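Long-range contacts in orotidine 5'-phosphate decarboxylase (Methanocaldococcus jannaschii, PDB 4LUI), which probably catalyses the decarboxylation of orotidine 5'-monophosphate to uridine 5'-monophosphate, the last step of de novo UMP synthesis: residues B[48-53]-B[70-75]; B[76-81]-B[98-103]; B[104-109]-B[129-134]; B[150-155]-B[176-181]. All coordinates share one frame; numbering follows the deposited sequence.

Contact 1: B[48-53]-B[70-75]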
loop_
_atom_site.group_PDB
_atom_site.type_symbol
_atom_site.label_atom_id
_atom_site.label_comp_id
_atom_site.label_asym_id
_atom_site.label_seq_id
_atom_site.Cartn_x
_atom_site.Cartn_y
_atom_site.Cartn_z
ATOM N N ASP B 48 14.017 -10.717 16.617
ATOM C CA ASP B 48 14.129 -11.822 15.673
ATOM C C ASP B 48 13.818 -11.351 14.259
ATOM O O ASP B 48 14.234 -11.981 13.283
ATOM C CB ASP B 48 13.183 -12.955 16.067
ATOM C CG ASP B 48 13.524 -13.527 17.417
ATOM O OD1 ASP B 48 14.608 -14.146 17.534
ATOM O OD2 ASP B 48 12.735 -13.343 18.365
ATOM N N ALA B 49 13.090 -10.246 14.156
ATOM C CA ALA B 49 12.707 -9.701 12.855
ATOM C C ALA B 49 12.541 -8.195 12.930
ATOM O O ALA B 49 12.269 -7.645 13.994
ATOM C CB ALA B 49 11.408 -10.345 12.355
ATOM N N ILE B 50 12.700 -7.534 11.789
ATOM C CA ILE B 50 12.485 -6.093 11.701
ATOM C C ILE B 50 11.466 -5.826 10.606
ATOM O O ILE B 50 11.623 -6.323 9.485
ATOM C CB ILE B 50 13.796 -5.350 11.384
ATOM C CG1 ILE B 50 14.824 -5.599 12.501
ATOM C CG2 ILE B 50 13.532 -3.847 11.219
ATOM C CD1 ILE B 50 16.192 -5.061 12.215
ATOM N N LYS B 51 10.420 -5.067 10.934
ATOM C CA LYS B 51 9.363 -4.725 9.980
ATOM C C LYS B 51 9.483 -3.249 9.609
ATOM O O LYS B 51 9.504 -2.372 10.485
ATOM C CB LYS B 51 7.983 -5.029 10.595
ATOM C CG LYS B 51 6.786 -4.832 9.655
ATOM C CD LYS B 51 5.448 -5.270 10.289
ATOM C CE LYS B 51 4.948 -4.286 11.349
ATOM N NZ LYS B 51 4.561 -2.962 10.777
ATOM N N VAL B 52 9.571 -2.977 8.311
ATOM C CA VAL B 52 9.696 -1.610 7.833
ATOM C C VAL B 52 8.515 -1.275 6.938
ATOM O O VAL B 52 7.996 -2.144 6.222
ATOM C CB VAL B 52 11.015 -1.368 7.076
ATOM C CG1 VAL B 52 12.220 -1.519 8.020
ATOM C CG2 VAL B 52 11.129 -2.290 5.881
ATOM N N GLY B 53 8.084 -0.024 6.986
ATOM C CA GLY B 53 6.945 0.388 6.181
ATOM C C GLY B 53 7.289 1.478 5.193
ATOM O O GLY B 53 8.426 1.935 5.116
ATOM N N LYS B 70 22.718 -5.212 5.789
ATOM C CA LYS B 70 24.163 -5.256 5.992
ATOM C C LYS B 70 24.469 -5.292 7.489
ATOM O O LYS B 70 25.592 -5.600 7.888
ATOM C CB LYS B 70 24.853 -4.038 5.364
ATOM C CG LYS B 70 24.904 -4.002 3.836
ATOM C CD LYS B 70 25.696 -2.782 3.358
ATOM C CE LYS B 70 25.517 -2.526 1.864
ATOM N NZ LYS B 70 25.914 -1.134 1.464
ATOM N N LEU B 71 23.460 -4.998 8.309
ATOM C CA LEU B 71 23.669 -4.654 9.713
ATOM C C LEU B 71 23.312 -5.722 10.749
ATOM O O LEU B 71 24.081 -5.951 11.676
ATOM C CB LEU B 71 22.905 -3.368 10.047
ATOM C CG LEU B 71 23.659 -2.234 10.733
ATOM C CD1 LEU B 71 24.841 -1.786 9.886
ATOM C CD2 LEU B 71 22.721 -1.073 11.001
ATOM N N CYS B 72 22.151 -6.357 10.620
ATOM C CA CYS B 72 21.624 -7.151 11.738
ATOM C C CYS B 72 21.545 -8.659 11.515
ATOM O O CYS B 72 21.412 -9.421 12.479
ATOM C CB CYS B 72 20.248 -6.636 12.162
ATOM S SG CYS B 72 18.927 -6.987 10.988
ATOM N N ASN B 73 21.607 -9.083 10.256
ATOM C CA ASN B 73 21.503 -10.495 9.892
ATOM C C ASN B 73 20.213 -11.161 10.371
ATOM O O ASN B 73 20.161 -12.374 10.567
ATOM C CB ASN B 73 22.724 -11.279 10.382
ATOM C CG ASN B 73 23.028 -12.472 9.511
ATOM O OD1 ASN B 73 22.612 -12.524 8.353
ATOM N ND2 ASN B 73 23.757 -13.439 10.059
ATOM N N LYS B 74 19.174 -10.356 10.565
ATOM C CA LYS B 74 17.871 -10.876 10.958
ATOM C C LYS B 74 16.863 -10.612 9.837
ATOM O O LYS B 74 17.109 -9.817 8.927
ATOM C CB LYS B 74 17.392 -10.239 12.270
ATOM C CG LYS B 74 18.322 -10.453 13.477
ATOM C CD LYS B 74 18.226 -11.870 14.020
ATOM C CE LYS B 74 19.245 -12.123 15.141
ATOM N NZ LYS B 74 18.825 -11.564 16.460
ATOM N N GLU B 75 15.730 -11.288 9.928
ATOM C CA GLU B 75 14.679 -11.237 8.925
ATOM C C GLU B 75 14.098 -9.831 8.787
ATOM O O GLU B 75 13.707 -9.230 9.778
ATOM C CB GLU B 75 13.582 -12.203 9.358
ATOM C CG GLU B 75 12.388 -12.277 8.456
ATOM C CD GLU B 75 11.435 -13.362 8.902
ATOM O OE1 GLU B 75 11.205 -13.495 10.132
ATOM O OE2 GLU B 75 10.938 -14.096 8.024
HETATM O O HOH W 1 16.956 -14.011 16.519
HETATM O O HOH W 2 16.081 -13.804 11.367
#
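Ala49 and Glu75 pair as a parallel beta bridge, and the N of Ile50 donates a hydrogen bond to the O of Glu75 at 2.8 Å. The same O also receives a CA-H...O contact from the CA of Ala49 at 3.3 Å. Ile50 reaches Cys72 with the end of its longer branch: its CD1 lies 3.6 Å from the SG of Cys72. The thiol stands between its own backbone N and carbonyl carbon (chi1 71°), and there its SG also accepts a hydrogen bond from the N of Lys74. With an alanine here, Ile50 CD1 would probably lose this neighbour and the Lys74 N-H its acceptor. Val40 of helix 33-43 packs on both Ile50 and Cys72. At the strand start, one water bridges Asp48 OD1 and Lys74 NZ, and a second bridges the O of Asp48 and the N of Glu75. Asp48 also forms a salt bridge with Lys228, Lys74 NZ bonds to the O of Lys44, and Glu75 pairs with Lys127. Here the turn after helix 63-72 leads into strand 75-82 beside strand 49-53, a junction of the TIM barrel.

Contact 2: B[76-81]-B[98-103]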
loop_
_atom_site.group_PDB
_atom_site.type_symbol
_atom_site.label_atom_id
_atom_site.label_comp_id
_atom_site.label_asym_id
_atom_site.label_seq_id
_atom_site.Cartn_x
_atom_site.Cartn_y
_atom_site.Cartn_z
ATOM N N VAL B 76 14.017 -9.314 7.565
ATOM C CA VAL B 76 13.412 -7.997 7.341
ATOM C C VAL B 76 12.131 -8.136 6.528
ATOM O O VAL B 76 12.142 -8.688 5.423
ATOM C CB VAL B 76 14.380 -7.032 6.637
ATOM C CG1 VAL B 76 13.682 -5.708 6.290
ATOM C CG2 VAL B 76 15.596 -6.788 7.521
ATOM N N ILE B 77 11.032 -7.637 7.085
ATOM C CA ILE B 77 9.708 -7.761 6.471
ATOM C C ILE B 77 9.215 -6.395 6.026
ATOM O O ILE B 77 9.248 -5.445 6.801
ATOM C CB ILE B 77 8.678 -8.320 7.474
ATOM C CG1 ILE B 77 9.111 -9.698 7.987
ATOM C CG2 ILE B 77 7.277 -8.380 6.854
ATOM C CD1 ILE B 77 9.467 -10.684 6.897
ATOM N N ALA B 78 8.776 -6.291 4.776
ATOM C CA ALA B 78 8.279 -5.020 4.253
ATOM C C ALA B 78 6.770 -4.931 4.392
ATOM O O ALA B 78 6.031 -5.658 3.717
ATOM C CB ALA B 78 8.689 -4.845 2.807
ATOM N N ASP B 79 6.316 -4.046 5.275
ATOM C CA ASP B 79 4.893 -3.913 5.540
ATOM C C ASP B 79 4.327 -2.899 4.551
ATOM O O ASP B 79 4.118 -1.728 4.880
ATOM C CB ASP B 79 4.669 -3.473 6.984
ATOM C CG ASP B 79 3.212 -3.536 7.400
ATOM O OD1 ASP B 79 2.354 -3.891 6.555
ATOM O OD2 ASP B 79 2.927 -3.214 8.573
ATOM N N PHE B 80 4.104 -3.365 3.323
ATOM C CA PHE B 80 3.745 -2.479 2.218
ATOM C C PHE B 80 2.271 -2.590 1.830
ATOM O O PHE B 80 1.825 -1.920 0.886
ATOM C CB PHE B 80 4.614 -2.804 1.011
ATOM C CG PHE B 80 6.022 -2.280 1.110
ATOM C CD1 PHE B 80 6.451 -1.577 2.228
ATOM C CD2 PHE B 80 6.916 -2.490 0.069
ATOM C CE1 PHE B 80 7.766 -1.087 2.312
ATOM C CE2 PHE B 80 8.220 -1.996 0.133
ATOM C CZ PHE B 80 8.650 -1.298 1.262
ATOM N N LYS B 81 1.536 -3.426 2.556
ATOM C CA LYS B 81 0.085 -3.540 2.366
ATOM C C LYS B 81 -0.299 -3.643 0.883
ATOM O O LYS B 81 -1.209 -2.941 0.426
ATOM C CB LYS B 81 -0.626 -2.315 2.969
ATOM C CG LYS B 81 -0.461 -2.150 4.488
ATOM C CD LYS B 81 -0.857 -3.409 5.243
ATOM C CE LYS B 81 -1.172 -3.110 6.719
ATOM N NZ LYS B 81 0.030 -2.611 7.457
ATOM N N LYS B 98 13.990 -7.843 -3.404
ATOM C CA LYS B 98 15.407 -7.800 -3.731
ATOM C C LYS B 98 16.242 -7.767 -2.449
ATOM O O LYS B 98 17.255 -8.461 -2.349
ATOM C CB LYS B 98 15.718 -6.585 -4.601
ATOM C CG LYS B 98 17.170 -6.488 -5.038
ATOM C CD LYS B 98 17.354 -5.408 -6.099
ATOM C CE LYS B 98 18.802 -5.334 -6.555
ATOM N NZ LYS B 98 19.297 -6.673 -6.980
ATOM N N TYR B 99 15.798 -6.974 -1.471
ATOM C CA TYR B 99 16.509 -6.844 -0.199
ATOM C C TYR B 99 15.725 -7.334 1.019
ATOM O O TYR B 99 16.327 -7.801 1.992
ATOM C CB TYR B 99 16.984 -5.405 0.023
ATOM C CG TYR B 99 17.859 -4.902 -1.098
ATOM C CD1 TYR B 99 19.067 -5.517 -1.384
ATOM C CD2 TYR B 99 17.470 -3.820 -1.882
ATOM C CE1 TYR B 99 19.870 -5.076 -2.418
ATOM C CE2 TYR B 99 18.272 -3.365 -2.919
ATOM C CZ TYR B 99 19.470 -3.999 -3.182
ATOM O OH TYR B 99 20.282 -3.562 -4.212
ATOM N N ALA B 100 14.400 -7.222 0.981
ATOM C CA ALA B 100 13.587 -7.727 2.086
ATOM C C ALA B 100 13.454 -9.247 2.019
ATOM O O ALA B 100 13.621 -9.856 0.963
ATOM C CB ALA B 100 12.214 -7.100 2.069
ATOM N N ASP B 101 13.126 -9.845 3.156
ATOM C CA ASP B 101 12.964 -11.286 3.245
ATOM C C ASP B 101 11.510 -11.703 3.149
ATOM O O ASP B 101 11.218 -12.875 2.959
ATOM C CB ASP B 101 13.555 -11.783 4.557
ATOM C CG ASP B 101 15.021 -11.478 4.655
ATOM O OD1 ASP B 101 15.772 -11.994 3.795
ATOM O OD2 ASP B 101 15.419 -10.718 5.563
ATOM N N GLY B 102 10.612 -10.742 3.290
ATOM C CA GLY B 102 9.193 -11.023 3.223
ATOM C C GLY B 102 8.439 -9.744 2.942
ATOM O O GLY B 102 8.962 -8.644 3.125
ATOM N N ILE B 103 7.209 -9.897 2.470
ATOM C CA ILE B 103 6.386 -8.753 2.127
ATOM C C ILE B 103 4.947 -8.993 2.586
ATOM O O ILE B 103 4.437 -10.123 2.504
ATOM C CB ILE B 103 6.482 -8.465 0.601
ATOM C CG1 ILE B 103 5.769 -7.163 0.232
ATOM C CG2 ILE B 103 5.971 -9.649 -0.229
ATOM C CD1 ILE B 103 5.953 -6.811 -1.248
#
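The beta-alpha-beta unit of strand 75-82, helix 86-97 and strand 102-106 closes here, with its two parallel strands side by side in the barrel. Ile77 pairs with Gly102 and Ala78 with Ile103. The N of Ala78 bonds to the O of Gly102 at 2.9 Å. Before the strand proper, Asp101 grips Val76 twice. Its N donates to the O of Val76 at 2.7 Å, and its OD2 accepts the N-H of Val76 at 2.8 Å through the anti lone pair. With CG beside its own backbone N (chi1 -61°), the carboxylate turns back to the start of the neighbouring strand. The same OD2 forms a salt bridge with Lys69. An asparagine in place of Asp101 would probably weaken the hold on Val76 N and deprive Lys69 of this opposite charge. Ile77 lays its CD1 over the backbone of Gly102, 3.7 Å from the CA. On the other face, Ala78 CB meets Ala100 CB at 4.2 Å. Farther along strand 75-82, Asp79 and Lys81, both predicted substrate-binding residues, form a salt bridge. Lys51 also pairs with Asp79, and Asp84 of the second subunit pairs with Lys81. The chemistry thus divides: backbone and carboxylate bonds fix the strand start, while alternating charges gather at the predicted active site.

Contact 3: B[104-109]-B[129-134]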
loop_
_atom_site.group_PDB
_atom_site.type_symbol
_atom_site.label_atom_id
_atom_site.label_comp_id
_atom_site.label_asym_id
_atom_site.label_seq_id
_atom_site.Cartn_x
_atom_site.Cartn_y
_atom_site.Cartn_z
ATOM N N ILE B 104 4.311 -7.937 3.098
ATOM C CA ILE B 104 2.942 -8.020 3.590
ATOM C C ILE B 104 1.978 -7.501 2.524
ATOM O O ILE B 104 2.171 -6.405 1.979
ATOM C CB ILE B 104 2.777 -7.249 4.925
ATOM C CG1 ILE B 104 3.570 -7.965 6.026
ATOM C CG2 ILE B 104 1.304 -7.136 5.303
ATOM C CD1 ILE B 104 3.726 -7.159 7.308
ATOM N N VAL B 105 0.967 -8.316 2.220
ATOM C CA VAL B 105 -0.020 -8.008 1.188
ATOM C C VAL B 105 -1.446 -8.026 1.752
ATOM O O VAL B 105 -1.726 -8.697 2.750
ATOM C CB VAL B 105 0.073 -9.004 0.013
ATOM C CG1 VAL B 105 1.532 -9.120 -0.453
ATOM C CG2 VAL B 105 -0.450 -10.383 0.416
ATOM N N HIS B 106 -2.339 -7.265 1.127
ATOM C CA HIS B 106 -3.767 -7.384 1.426
ATOM C C HIS B 106 -4.359 -8.548 0.665
ATOM O O HIS B 106 -3.994 -8.796 -0.483
ATOM C CB HIS B 106 -4.531 -6.104 1.045
ATOM C CG HIS B 106 -4.554 -5.069 2.129
ATOM N ND1 HIS B 106 -5.222 -5.255 3.320
ATOM C CD2 HIS B 106 -4.009 -3.831 2.193
ATOM C CE1 HIS B 106 -5.089 -4.176 4.074
ATOM N NE2 HIS B 106 -4.342 -3.305 3.420
ATOM N N GLY B 107 -5.252 -9.283 1.314
ATOM C CA GLY B 107 -6.018 -10.304 0.628
ATOM C C GLY B 107 -7.292 -9.746 0.010
ATOM O O GLY B 107 -7.897 -10.401 -0.853
ATOM N N PHE B 108 -7.725 -8.553 0.441
ATOM C CA PHE B 108 -9.031 -8.056 -0.023
ATOM C C PHE B 108 -9.111 -7.803 -1.526
ATOM O O PHE B 108 -10.201 -7.813 -2.097
ATOM C CB PHE B 108 -9.593 -6.881 0.825
ATOM C CG PHE B 108 -8.966 -5.533 0.556
ATOM C CD1 PHE B 108 -8.064 -4.984 1.454
ATOM C CD2 PHE B 108 -9.338 -4.775 -0.552
ATOM C CE1 PHE B 108 -7.515 -3.700 1.230
ATOM C CE2 PHE B 108 -8.774 -3.514 -0.781
ATOM C CZ PHE B 108 -7.858 -2.990 0.110
ATOM N N VAL B 109 -7.960 -7.625 -2.168
ATOM C CA VAL B 109 -7.928 -7.393 -3.607
ATOM C C VAL B 109 -8.029 -8.690 -4.419
ATOM O O VAL B 109 -8.102 -8.661 -5.644
ATOM C CB VAL B 109 -6.721 -6.504 -4.044
ATOM C CG1 VAL B 109 -6.807 -5.138 -3.379
ATOM C CG2 VAL B 109 -5.408 -7.149 -3.668
ATOM N N ILE B 129 3.022 -12.566 3.341
ATOM C CA ILE B 129 2.272 -12.515 4.577
ATOM C C ILE B 129 0.985 -11.754 4.269
ATOM O O ILE B 129 1.035 -10.663 3.715
ATOM C CB ILE B 129 3.088 -11.757 5.641
ATOM C CG1 ILE B 129 4.379 -12.530 5.975
ATOM C CG2 ILE B 129 2.258 -11.480 6.877
ATOM C CD1 ILE B 129 5.486 -11.665 6.564
ATOM N N MET B 130 -0.166 -12.328 4.591
ATOM C CA MET B 130 -1.431 -11.676 4.238
ATOM C C MET B 130 -2.086 -10.994 5.434
ATOM O O MET B 130 -2.233 -11.605 6.498
ATOM C CB MET B 130 -2.422 -12.699 3.660
ATOM C CG MET B 130 -3.753 -12.053 3.253
ATOM S SD MET B 130 -5.040 -13.259 2.866
ATOM C CE MET B 130 -4.190 -14.184 1.602
ATOM N N VAL B 131 -2.504 -9.742 5.254
ATOM C CA VAL B 131 -3.348 -9.099 6.252
ATOM C C VAL B 131 -4.741 -9.698 6.165
ATOM O O VAL B 131 -5.399 -9.583 5.131
ATOM C CB VAL B 131 -3.508 -7.602 5.973
ATOM C CG1 VAL B 131 -4.420 -6.976 7.028
ATOM C CG2 VAL B 131 -2.168 -6.915 5.979
ATOM N N THR B 132 -5.203 -10.322 7.244
ATOM C CA THR B 132 -6.559 -10.873 7.245
ATOM C C THR B 132 -7.521 -10.063 8.105
ATOM O O THR B 132 -8.738 -10.221 7.996
ATOM C CB THR B 132 -6.614 -12.335 7.740
ATOM O OG1 THR B 132 -6.221 -12.393 9.119
ATOM C CG2 THR B 132 -5.716 -13.256 6.884
ATOM N N GLU B 133 -6.986 -9.208 8.969
ATOM C CA GLU B 133 -7.815 -8.539 9.970
ATOM C C GLU B 133 -7.048 -7.342 10.533
ATOM O O GLU B 133 -5.846 -7.428 10.744
ATOM C CB GLU B 133 -8.169 -9.555 11.068
ATOM C CG GLU B 133 -9.280 -9.147 12.023
ATOM C CD GLU B 133 -9.937 -10.349 12.701
ATOM O OE1 GLU B 133 -9.895 -11.463 12.129
ATOM O OE2 GLU B 133 -10.510 -10.172 13.800
ATOM N N MET B 134 -7.746 -6.230 10.743
ATOM C CA MET B 134 -7.129 -4.990 11.194
ATOM C C MET B 134 -7.915 -4.430 12.372
ATOM O O MET B 134 -9.077 -4.798 12.585
ATOM C CB MET B 134 -7.060 -3.981 10.044
ATOM C CG MET B 134 -6.122 -4.433 8.919
ATOM S SD MET B 134 -6.011 -3.193 7.620
ATOM C CE MET B 134 -4.959 -1.975 8.419
HETATM O O HOH W 3 -6.629 -7.784 3.337
#
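Ile104 and Val131 meet at about a right angle, with CG2 of each in contact at 3.5 Å. Ile104 also crosses Ile129 obliquely, placing its CG1 3.8 Å from the CB of Ile129. On this same face, His106 and Val131 lie side by side and point the same way. Met134 comes to the edge of the His106 ring, its SD close to the ring plane and 3.8 Å from CE1. Phe108 turns its edge to one face of that imidazole, with CE1 over the ring centre. A water links His106 ND1, the N of Gly107 and the O of Val131, while His106 NE2 bonds to the O of Ala83 of the second subunit. On the other face, Met130 extends from its strand with CG anti to the backbone N (chi1 -179°), bringing SD 3.8 Å from the bare CA of Gly107. Two backbone bonds hold the strands together: Val105 N to Ile129 O, and Val131 N to Val105 O, each 2.8 Å. The strands are neighbouring parallel strands of a TIM barrel, joined through helix 111-124, and their C-terminal ends adjoin the second subunit and Lys81, the predicted proton donor.

Contact 4: B[150-155]-B[176-181]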
loop_
_atom_site.group_PDB
_atom_site.type_symbol
_atom_site.label_atom_id
_atom_site.label_comp_id
_atom_site.label_asym_id
_atom_site.label_seq_id
_atom_site.Cartn_x
_atom_site.Cartn_y
_atom_site.Cartn_z
ATOM N N LEU B 150 -10.967 -14.143 4.716
ATOM C CA LEU B 150 -9.574 -13.839 4.421
ATOM C C LEU B 150 -8.619 -14.865 5.015
ATOM O O LEU B 150 -7.657 -15.263 4.364
ATOM C CB LEU B 150 -9.201 -12.420 4.872
ATOM C CG LEU B 150 -9.769 -11.288 4.009
ATOM C CD1 LEU B 150 -9.420 -9.948 4.624
ATOM C CD2 LEU B 150 -9.225 -11.365 2.582
ATOM N N SER B 151 -8.882 -15.301 6.242
ATOM C CA SER B 151 -8.036 -16.326 6.844
ATOM C C SER B 151 -8.198 -17.664 6.110
ATOM O O SER B 151 -7.238 -18.426 5.984
ATOM C CB SER B 151 -8.316 -16.475 8.342
ATOM O OG SER B 151 -9.683 -16.736 8.587
ATOM N N GLU B 152 -9.402 -17.941 5.613
ATOM C CA GLU B 152 -9.610 -19.132 4.797
ATOM C C GLU B 152 -8.820 -19.020 3.493
ATOM O O GLU B 152 -8.269 -20.018 3.017
ATOM C CB GLU B 152 -11.099 -19.367 4.495
ATOM C CG GLU B 152 -11.932 -19.707 5.719
ATOM C CD GLU B 152 -13.417 -19.451 5.521
ATOM O OE1 GLU B 152 -13.861 -19.336 4.357
ATOM O OE2 GLU B 152 -14.136 -19.358 6.543
ATOM N N MET B 153 -8.753 -17.824 2.916
ATOM C CA MET B 153 -8.005 -17.675 1.676
ATOM C C MET B 153 -6.500 -17.782 1.922
ATOM O O MET B 153 -5.768 -18.330 1.096
ATOM C CB MET B 153 -8.350 -16.369 0.966
ATOM C CG MET B 153 -7.781 -16.297 -0.429
ATOM S SD MET B 153 -8.234 -14.778 -1.269
ATOM C CE MET B 153 -7.920 -13.578 0.016
ATOM N N ALA B 154 -6.046 -17.272 3.062
ATOM C CA ALA B 154 -4.639 -17.405 3.441
ATOM C C ALA B 154 -4.257 -18.890 3.538
ATOM O O ALA B 154 -3.199 -19.307 3.057
ATOM C CB ALA B 154 -4.382 -16.709 4.763
ATOM N N LYS B 155 -5.142 -19.686 4.131
ATOM C CA LYS B 155 -4.906 -21.127 4.238
ATOM C C LYS B 155 -4.892 -21.805 2.865
ATOM O O LYS B 155 -4.018 -22.631 2.583
ATOM C CB LYS B 155 -5.952 -21.781 5.143
ATOM C CG LYS B 155 -5.849 -23.305 5.206
ATOM C CD LYS B 155 -6.692 -23.882 6.338
ATOM C CE LYS B 155 -8.159 -23.551 6.174
ATOM N NZ LYS B 155 -8.970 -23.911 7.384
ATOM N N LYS B 176 -6.264 -18.207 14.473
ATOM C CA LYS B 176 -5.252 -19.250 14.338
ATOM C C LYS B 176 -5.876 -20.574 13.942
ATOM O O LYS B 176 -5.296 -21.339 13.166
ATOM C CB LYS B 176 -4.463 -19.432 15.640
ATOM C CG LYS B 176 -3.308 -18.470 15.806
ATOM C CD LYS B 176 -2.549 -18.712 17.105
ATOM C CE LYS B 176 -1.945 -20.106 17.166
ATOM N NZ LYS B 176 -0.685 -20.225 16.387
ATOM N N GLU B 177 -7.063 -20.854 14.474
ATOM C CA GLU B 177 -7.687 -22.149 14.248
ATOM C C GLU B 177 -8.248 -22.292 12.837
ATOM O O GLU B 177 -8.289 -23.388 12.296
ATOM C CB GLU B 177 -8.733 -22.447 15.324
ATOM C CG GLU B 177 -8.090 -22.644 16.706
ATOM C CD GLU B 177 -9.067 -23.100 17.773
ATOM O OE1 GLU B 177 -10.282 -23.158 17.491
ATOM O OE2 GLU B 177 -8.614 -23.406 18.896
ATOM N N ILE B 178 -8.640 -21.174 12.230
ATOM C CA ILE B 178 -9.086 -21.188 10.841
ATOM C C ILE B 178 -7.897 -21.200 9.871
ATOM O O ILE B 178 -7.838 -22.040 8.978
ATOM C CB ILE B 178 -9.962 -19.961 10.524
ATOM C CG1 ILE B 178 -11.278 -20.014 11.297
ATOM C CG2 ILE B 178 -10.222 -19.859 9.037
ATOM C CD1 ILE B 178 -11.992 -18.658 11.346
ATOM N N ALA B 179 -6.960 -20.274 10.048
ATOM C CA ALA B 179 -5.825 -20.162 9.131
ATOM C C ALA B 179 -4.833 -21.328 9.251
ATOM O O ALA B 179 -4.323 -21.813 8.241
ATOM C CB ALA B 179 -5.110 -18.829 9.317
ATOM N N GLU B 180 -4.570 -21.771 10.481
ATOM C CA GLU B 180 -3.549 -22.795 10.752
ATOM C C GLU B 180 -2.186 -22.385 10.179
ATOM O O GLU B 180 -1.414 -23.215 9.707
ATOM C CB GLU B 180 -3.984 -24.178 10.237
ATOM C CG GLU B 180 -5.305 -24.650 10.827
ATOM C CD GLU B 180 -5.659 -26.076 10.432
ATOM O OE1 GLU B 180 -5.004 -26.625 9.524
ATOM O OE2 GLU B 180 -6.594 -26.646 11.033
ATOM N N LEU B 181 -1.905 -21.090 10.231
ATOM C CA LEU B 181 -0.662 -20.520 9.747
ATOM C C LEU B 181 -0.051 -19.683 10.859
ATOM O O LEU B 181 -0.762 -19.262 11.780
ATOM C CB LEU B 181 -0.945 -19.595 8.555
ATOM C CG LEU B 181 -1.371 -20.314 7.278
ATOM C CD1 LEU B 181 -1.914 -19.324 6.276
ATOM C CD2 LEU B 181 -0.191 -21.085 6.699
#
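Ser151 and Ala179 mark the close inner part of this contact between helix 147-157 and the end of helix 169-179. Their CA atoms are 5.0 Å apart, and their CB atoms approach to 4.1 Å. Such small side chains let the backbones come near. Ala154 continues this inner side, with its CB 3.9 Å from CD1 of Leu181. Ile162 of the barrel strand 161-163 touches both Ala154 and Ala179, and Val159 touches Ala154 and Leu181. The CG2 of Ile178 reaches Ser151. In one of its two conformers, the Ser151 hydroxyl bonds to the O of Asp148.

The outer side is looser and more exposed. Here CG2 of Ile178 also meets CG of Glu152 at 3.7 Å, the two side chains crossing at a slant. Lys155 starts with CG anti to its backbone N (chi1 175°) and bends at its third torsion. Its aliphatic part passes the O of Ala179, with CB 3.5 Å from that oxygen. NZ then donates to the O of Ile178 at 2.7 Å, in the carbonyl plane. The acidic end of Glu180 remains farther off, its OE2 5.1 Å from Lys155 NZ. The chemistry is therefore mixed: small residues and a leucine methyl pack the inner side, while a lysine joins the helices outside through a backbone carbonyl near a helix end. Its positive charge would probably suit the partial negative charge there.

Overall arrangement
The four contacts follow one another along the chain without overlap. Contacts 1, 2 and 3 step round the same closed parallel barrel, through strands 49-53, 75-82, 102-106 and 127-131. Contacts 2 and 3 share strand 102-106, and their centres are 14 Å apart; those of contacts 1 and 2 are 10 Å apart. Contact 4 belongs to the outer helical layer. It touches contact 3, 11 Å away between centres, where helix 147-157 packs on strand 127-131, but not contact 1, 25 Å away. Contacts 1 and 2 meet across neighbouring strands at the predicted substrate site. Contacts 2, 3 and 4 reach the second subunit, so this side of the barrel joins the active-site region to the homodimer interface.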